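Local coordinates for SPbeta prophage-derived uncharacterized protein YorR (Bacillus subtilis, PDB 3KB2) that binds a phosphorylated guanosine diphosphate with magnesium in a P-loop kinase-like fold and is of unproven function, though its family suggests it may be a dTMP kinase, at residues D10-S15 with I60-V64; V64-L68 with I79-L85. Numbering follows the deposited sequence.

Interaction 1: residues D10-S15 with I60-V64. With MG (magnesium ion), chain D; G3D (guanosine-3'-monophosphate-5'-diphosphate), chain C.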
loop_
_atom_site.group_PDB
_atom_site.type_symbol
_atom_site.label_atom_id
_atom_site.label_comp_id
_atom_site.label_asym_id
_atom_site.label_seq_id
_atom_site.Cartn_x
_atom_site.Cartn_y
_atom_site.Cartn_z
ATOM N N ASP A 10 -9.488 -1.070 -5.732
ATOM C CA ASP A 10 -8.930 0.012 -6.537
ATOM C C ASP A 10 -9.082 -0.176 -8.039
ATOM O O ASP A 10 -9.200 -1.296 -8.541
ATOM C CB ASP A 10 -7.444 0.171 -6.247
ATOM C CG ASP A 10 -7.173 0.762 -4.890
ATOM O OD1 ASP A 10 -5.982 1.010 -4.597
ATOM O OD2 ASP A 10 -8.138 0.972 -4.122
ATOM N N CYS A 11 -9.057 0.943 -8.749
ATOM C CA CYS A 11 -9.154 0.928 -10.197
ATOM C C CYS A 11 -10.420 0.284 -10.738
ATOM O O CYS A 11 -10.385 -0.432 -11.743
ATOM C CB CYS A 11 -7.921 0.232 -10.772
ATOM S SG CYS A 11 -6.391 1.103 -10.372
ATOM N N CYS A 12 -11.541 0.533 -10.074
ATOM C CA CYS A 12 -12.799 -0.026 -10.532
ATOM C C CYS A 12 -13.798 1.077 -10.851
ATOM O O CYS A 12 -15.003 0.898 -10.699
ATOM C CB CYS A 12 -13.366 -1.002 -9.497
ATOM S SG CYS A 12 -12.442 -2.568 -9.388
ATOM N N PHE A 13 -13.275 2.217 -11.291
ATOM C CA PHE A 13 -14.083 3.356 -11.688
ATOM C C PHE A 13 -14.870 4.049 -10.577
ATOM O O PHE A 13 -15.700 4.910 -10.858
ATOM C CB PHE A 13 -15.059 2.935 -12.806
ATOM C CG PHE A 13 -14.412 2.180 -13.962
ATOM C CD1 PHE A 13 -13.042 2.259 -14.202
ATOM C CD2 PHE A 13 -15.194 1.437 -14.851
ATOM C CE1 PHE A 13 -12.468 1.617 -15.306
ATOM C CE2 PHE A 13 -14.618 0.798 -15.956
ATOM C CZ PHE A 13 -13.263 0.889 -16.181
ATOM N N LYS A 14 -14.609 3.703 -9.320
ATOM C CA LYS A 14 -15.356 4.312 -8.220
ATOM C C LYS A 14 -15.391 5.836 -8.239
ATOM O O LYS A 14 -16.466 6.433 -8.241
ATOM C CB LYS A 14 -14.827 3.807 -6.870
ATOM C CG LYS A 14 -14.969 2.294 -6.718
ATOM C CD LYS A 14 -14.845 1.834 -5.273
ATOM C CE LYS A 14 -13.586 2.373 -4.621
ATOM N NZ LYS A 14 -12.413 2.055 -5.441
ATOM N N SER A 15 -14.221 6.466 -8.271
ATOM C CA SER A 15 -14.143 7.923 -8.266
ATOM C C SER A 15 -14.676 8.589 -9.526
ATOM O O SER A 15 -15.212 9.699 -9.480
ATOM C CB SER A 15 -12.705 8.344 -8.012
ATOM O OG SER A 15 -12.365 7.987 -6.684
ATOM N N ILE A 60 -20.792 8.714 -1.381
ATOM C CA ILE A 60 -19.688 8.342 -0.505
ATOM C C ILE A 60 -18.749 7.386 -1.247
ATOM O O ILE A 60 -19.102 6.233 -1.510
ATOM C CB ILE A 60 -20.214 7.672 0.796
ATOM C CG1 ILE A 60 -21.092 8.672 1.565
ATOM C CG2 ILE A 60 -19.048 7.169 1.635
ATOM C CD1 ILE A 60 -21.644 8.168 2.888
ATOM N N ASP A 61 -17.565 7.882 -1.595
ATOM C CA ASP A 61 -16.544 7.110 -2.305
ATOM C C ASP A 61 -15.780 6.300 -1.252
ATOM O O ASP A 61 -14.872 6.819 -0.615
ATOM C CB ASP A 61 -15.607 8.087 -3.043
ATOM C CG ASP A 61 -14.649 7.394 -4.006
ATOM O OD1 ASP A 61 -14.004 8.117 -4.785
ATOM O OD2 ASP A 61 -14.534 6.152 -3.988
ATOM N N ARG A 62 -16.175 5.039 -1.075
ATOM C CA ARG A 62 -15.590 4.125 -0.090
ATOM C C ARG A 62 -16.175 4.429 1.287
ATOM O O ARG A 62 -16.163 5.576 1.736
ATOM C CB ARG A 62 -14.070 4.246 -0.067
ATOM C CG ARG A 62 -13.440 3.871 -1.391
ATOM C CD ARG A 62 -12.143 3.134 -1.177
ATOM N NE ARG A 62 -11.174 3.975 -0.494
ATOM C CZ ARG A 62 -9.920 3.615 -0.256
ATOM N NH1 ARG A 62 -9.481 2.422 -0.649
ATOM N NH2 ARG A 62 -9.104 4.450 0.377
ATOM N N PHE A 63 -16.676 3.396 1.961
ATOM C CA PHE A 63 -17.318 3.591 3.250
ATOM C C PHE A 63 -17.039 2.467 4.271
ATOM O O PHE A 63 -15.912 1.982 4.361
ATOM C CB PHE A 63 -18.827 3.776 2.979
ATOM C CG PHE A 63 -19.594 4.415 4.108
ATOM C CD1 PHE A 63 -18.972 5.282 5.004
ATOM C CD2 PHE A 63 -20.952 4.154 4.266
ATOM C CE1 PHE A 63 -19.699 5.878 6.039
ATOM C CE2 PHE A 63 -21.679 4.746 5.296
ATOM C CZ PHE A 63 -21.051 5.606 6.181
ATOM N N VAL A 64 -18.060 2.074 5.038
ATOM C CA VAL A 64 -17.930 1.044 6.072
ATOM C C VAL A 64 -17.442 -0.316 5.581
ATOM O O VAL A 64 -16.758 -1.023 6.312
ATOM C CB VAL A 64 -19.270 0.819 6.853
ATOM C CG1 VAL A 64 -19.657 2.080 7.628
ATOM C CG2 VAL A 64 -20.396 0.427 5.882
HETATM MG MG MG D . -10.686 6.546 -6.007
HETATM P PB G3D C . -10.911 4.042 -8.502
HETATM O O1B G3D C . -9.642 3.533 -7.814
HETATM O O2B G3D C . -12.112 3.209 -8.398
HETATM O O3B G3D C . -11.235 5.558 -7.921
HETATM P PA G3D C . -11.014 5.639 -10.882
HETATM O O3A G3D C . -10.621 4.353 -10.000
HETATM O O1A G3D C . -12.451 5.861 -10.916
HETATM O O2A G3D C . -10.097 6.779 -10.414
HETATM O "O5'" G3D C . -10.610 5.111 -12.405
HETATM C "C5'" G3D C . -9.296 4.417 -12.382
HETATM C "C4'" G3D C . -8.948 4.655 -13.931
HETATM O "O4'" G3D C . -9.802 3.976 -14.867
HETATM C "C3'" G3D C . -8.853 6.001 -14.430
HETATM O "O3'" G3D C . -7.720 6.199 -15.237
HETATM C "C2'" G3D C . -10.201 6.409 -15.094
HETATM O "O2'" G3D C . -10.047 7.293 -16.058
HETATM C "C1'" G3D C . -10.325 4.875 -15.852
HETATM N N9 G3D C . -11.752 4.730 -16.327
HETATM C C8 G3D C . -12.826 5.387 -15.742
HETATM N N7 G3D C . -13.800 4.893 -16.539
HETATM C C5 G3D C . -13.370 4.123 -17.622
HETATM C C6 G3D C . -14.070 3.576 -18.513
HETATM O O6 G3D C . -15.288 3.434 -18.843
HETATM N N1 G3D C . -13.204 2.734 -19.407
HETATM C C2 G3D C . -11.951 2.757 -19.126
HETATM N N2 G3D C . -11.119 1.852 -19.982
HETATM N N3 G3D C . -11.233 3.262 -18.136
HETATM C C4 G3D C . -12.078 4.013 -17.434
HETATM P P1 G3D C . -6.759 7.145 -15.087
HETATM O O4P G3D C . -7.053 8.315 -15.856
HETATM O O5P G3D C . -5.496 6.406 -15.754
HETATM O O6P G3D C . -6.174 7.386 -13.693
HETATM O O HOH W 1 -10.439 0.401 -2.317
HETATM O O HOH W 2 -12.137 5.437 -4.666
HETATM O O HOH W 3 -9.752 7.464 -7.968
HETATM O O HOH W 4 -9.473 8.062 -4.785
HETATM O O HOH W 5 -9.222 4.896 -5.547
#
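Lys-14 lays its aliphatic chain over the end of strand 58-61: its CB sits 3.7 Å from Asp-61 OD2 and its CE 3.6 Å from Arg-62 CG. Its ammonium turns back to the nucleotide, NZ donating to G3D O2B at 3.2 Å and to the carbonyl of Pro-9. Beside it, Ser-15 OG gives a short 2.5 Å hydrogen bond to Asp-61 OD1 and also binds magnesium at 2.3 Å. Asp-61 does not touch the ion; water 2, a magnesium ligand, donates to its OD2 at 2.6 Å. G3D O3B, 2.2 Å from the metal, and waters 3, 4 and 5 complete six ligands. The backbone of 10-15 wraps the beta-phosphate: Cys-11 N, Lys-14 N and Ser-15 N donate to G3D O1B, O2B and O3B at 2.8, 2.7 and 3.1 Å respectively. Farther out, Asp-10 OD2 and Arg-62 NH1 form a long salt bridge at 4.0 Å, out of the guanidinium plane; water 1 links the same two atoms. Segment 10-15 is a variant, Walker A-like P-loop, with Phe-13 where the consensus has glycine; Asp-61 and Arg-62 are the separate Asp-Arg pair after the second strand, as in thymidylate kinase-like proteins, completing the magnesium-phosphate site.

Interaction 2: residues V64-L68 with I79-L85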
loop_
_atom_site.group_PDB
_atom_site.type_symbol
_atom_site.label_atom_id
_atom_site.label_comp_id
_atom_site.label_asym_id
_atom_site.label_seq_id
_atom_site.Cartn_x
_atom_site.Cartn_y
_atom_site.Cartn_z
ATOM N N VAL A 64 -18.060 2.074 5.038
ATOM C CA VAL A 64 -17.930 1.044 6.072
ATOM C C VAL A 64 -17.442 -0.316 5.581
ATOM O O VAL A 64 -16.758 -1.023 6.312
ATOM C CB VAL A 64 -19.270 0.819 6.853
ATOM C CG1 VAL A 64 -19.657 2.080 7.628
ATOM C CG2 VAL A 64 -20.396 0.427 5.882
ATOM N N TYR A 65 -17.783 -0.697 4.360
ATOM C CA TYR A 65 -17.346 -1.996 3.877
ATOM C C TYR A 65 -15.861 -2.025 3.567
ATOM O O TYR A 65 -15.184 -2.989 3.919
ATOM C CB TYR A 65 -18.205 -2.421 2.690
ATOM C CG TYR A 65 -19.658 -2.510 3.102
ATOM C CD1 TYR A 65 -20.072 -3.417 4.092
ATOM C CD2 TYR A 65 -20.602 -1.626 2.581
ATOM C CE1 TYR A 65 -21.382 -3.428 4.553
ATOM C CE2 TYR A 65 -21.909 -1.629 3.032
ATOM C CZ TYR A 65 -22.297 -2.523 4.015
ATOM O OH TYR A 65 -23.606 -2.491 4.452
ATOM N N SER A 66 -15.335 -0.976 2.937
ATOM C CA SER A 66 -13.905 -0.942 2.669
ATOM C C SER A 66 -13.167 -0.971 4.009
ATOM O O SER A 66 -12.066 -1.501 4.096
ATOM C CB SER A 66 -13.517 0.329 1.917
ATOM O OG SER A 66 -14.177 0.411 0.678
ATOM N N ASN A 67 -13.763 -0.392 5.054
ATOM C CA ASN A 67 -13.114 -0.400 6.357
ATOM C C ASN A 67 -12.900 -1.832 6.823
ATOM O O ASN A 67 -11.821 -2.177 7.290
ATOM C CB ASN A 67 -13.932 0.348 7.400
ATOM C CG ASN A 67 -13.346 0.215 8.785
ATOM O OD1 ASN A 67 -12.295 0.772 9.086
ATOM N ND2 ASN A 67 -14.019 -0.533 9.633
ATOM N N LEU A 68 -13.931 -2.660 6.688
ATOM C CA LEU A 68 -13.858 -4.061 7.071
ATOM C C LEU A 68 -12.769 -4.830 6.322
ATOM O O LEU A 68 -12.154 -5.746 6.874
ATOM C CB LEU A 68 -15.214 -4.729 6.833
ATOM C CG LEU A 68 -16.188 -4.691 8.014
ATOM C CD1 LEU A 68 -16.195 -3.319 8.666
ATOM C CD2 LEU A 68 -17.584 -5.063 7.514
ATOM N N ILE A 79 -11.285 -1.023 13.140
ATOM C CA ILE A 79 -12.369 -1.620 12.388
ATOM C C ILE A 79 -13.675 -1.486 13.148
ATOM O O ILE A 79 -13.691 -1.469 14.376
ATOM C CB ILE A 79 -12.107 -3.119 12.109
ATOM C CG1 ILE A 79 -13.236 -3.692 11.260
ATOM C CG2 ILE A 79 -12.048 -3.907 13.412
ATOM C CD1 ILE A 79 -12.866 -5.021 10.634
ATOM N N LEU A 80 -14.776 -1.367 12.422
ATOM C CA LEU A 80 -16.066 -1.282 13.085
ATOM C C LEU A 80 -16.381 -2.633 13.708
ATOM O O LEU A 80 -15.903 -3.659 13.235
ATOM C CB LEU A 80 -17.154 -0.955 12.076
ATOM C CG LEU A 80 -17.076 0.458 11.539
ATOM C CD1 LEU A 80 -17.949 0.571 10.331
ATOM C CD2 LEU A 80 -17.477 1.431 12.625
ATOM N N THR A 81 -17.177 -2.633 14.773
ATOM C CA THR A 81 -17.578 -3.882 15.401
ATOM C C THR A 81 -18.862 -4.305 14.693
ATOM O O THR A 81 -19.473 -3.509 13.973
ATOM C CB THR A 81 -17.894 -3.730 16.916
ATOM O OG1 THR A 81 -18.967 -2.802 17.097
ATOM C CG2 THR A 81 -16.679 -3.255 17.680
ATOM N N GLU A 82 -19.265 -5.554 14.891
ATOM C CA GLU A 82 -20.487 -6.059 14.286
ATOM C C GLU A 82 -21.656 -5.168 14.660
ATOM O O GLU A 82 -22.469 -4.801 13.818
ATOM C CB GLU A 82 -20.779 -7.480 14.774
ATOM C CG GLU A 82 -19.787 -8.532 14.313
ATOM C CD GLU A 82 -20.155 -9.929 14.789
ATOM O OE1 GLU A 82 -20.105 -10.178 16.021
ATOM O OE2 GLU A 82 -20.499 -10.779 13.928
ATOM N N ARG A 83 -21.730 -4.820 15.936
ATOM C CA ARG A 83 -22.812 -3.995 16.422
ATOM C C ARG A 83 -22.832 -2.617 15.767
ATOM O O ARG A 83 -23.880 -2.157 15.331
ATOM C CB ARG A 83 -22.725 -3.868 17.947
ATOM C CG ARG A 83 -23.899 -3.153 18.588
ATOM C CD ARG A 83 -23.647 -2.896 20.068
ATOM N NE ARG A 83 -24.709 -2.095 20.681
ATOM C CZ ARG A 83 -24.637 -1.559 21.899
ATOM N NH1 ARG A 83 -25.649 -0.841 22.367
ATOM N NH2 ARG A 83 -23.546 -1.732 22.644
ATOM N N GLN A 84 -21.681 -1.957 15.680
ATOM C CA GLN A 84 -21.637 -0.628 15.072
ATOM C C GLN A 84 -22.047 -0.695 13.598
ATOM O O GLN A 84 -22.878 0.096 13.142
ATOM C CB GLN A 84 -20.234 -0.030 15.210
ATOM C CG GLN A 84 -19.758 0.003 16.650
ATOM C CD GLN A 84 -18.331 0.484 16.806
ATOM O OE1 GLN A 84 -17.425 0.029 16.104
ATOM N NE2 GLN A 84 -18.117 1.398 17.748
ATOM N N LEU A 85 -21.475 -1.647 12.861
ATOM C CA LEU A 85 -21.794 -1.806 11.449
ATOM C C LEU A 85 -23.296 -1.985 11.290
ATOM O O LEU A 85 -23.926 -1.354 10.449
ATOM C CB LEU A 85 -21.076 -3.026 10.865
ATOM C CG LEU A 85 -21.506 -3.408 9.440
ATOM C CD1 LEU A 85 -21.145 -2.288 8.486
ATOM C CD2 LEU A 85 -20.828 -4.708 9.018
#
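In this alpha/beta P-loop fold, helix 64-70 packs against the N-terminal turn of helix 82-92 and the loop before it. Leu-85 is the bump from 79-85. Its CD1 meets Val-64 CG2 at 3.8 Å and the Tyr-65 ring at CE1, 4.1 Å away, while its CD2 meets Leu-68 CD2 at 3.6 Å, so it fills the hollow between three side chains that span one helical turn (i, i+1, i+4). Leu-80 presses in beside it, CD1 3.5 Å from Val-64 CG1 and CB 4.3 Å from Leu-68 CD1. Ile-79 closes the far end, its CD1 3.8 Å from Leu-68 CA, and Asn-67 lies against the backbone of 79-80. Phe-49 of helix 42-52 packs on both Val-64 and Leu-80; Tyr-65 carries its hydroxyl on to Glu-89. The incoming chain turns into helix 82-92 through a capping box, in which Gln-84 N donates to Thr-81 OG1 at 3.2 Å and Thr-81 N to Gln-84 OE1 at 3.0 Å.

The centres of interactions 1 and 2 lie 16 Å apart, and Val-64 belongs to both. Strand 3-7 leads into the 10-15 loop and helix 14-25; strand 58-61, its neighbour in the parallel sheet, later returns to the same nucleotide site in interaction 1. Past Phe-63, the N-cap, the chain enters helix 64-70, whose first turn packs in interaction 2 against residues 79-85 leading into helix 82-92. At the junction, Glu-7 OE1 hydrogen-bonds both Phe-63 N and Ser-66 OG. Interaction 1 joins distant parts of the chain around magnesium and phosphate, whereas interaction 2 closes an excursion of 10 residues by apolar packing. The Asp-Arg end of strand 58-61 thus runs directly into the helix packed in interaction 2.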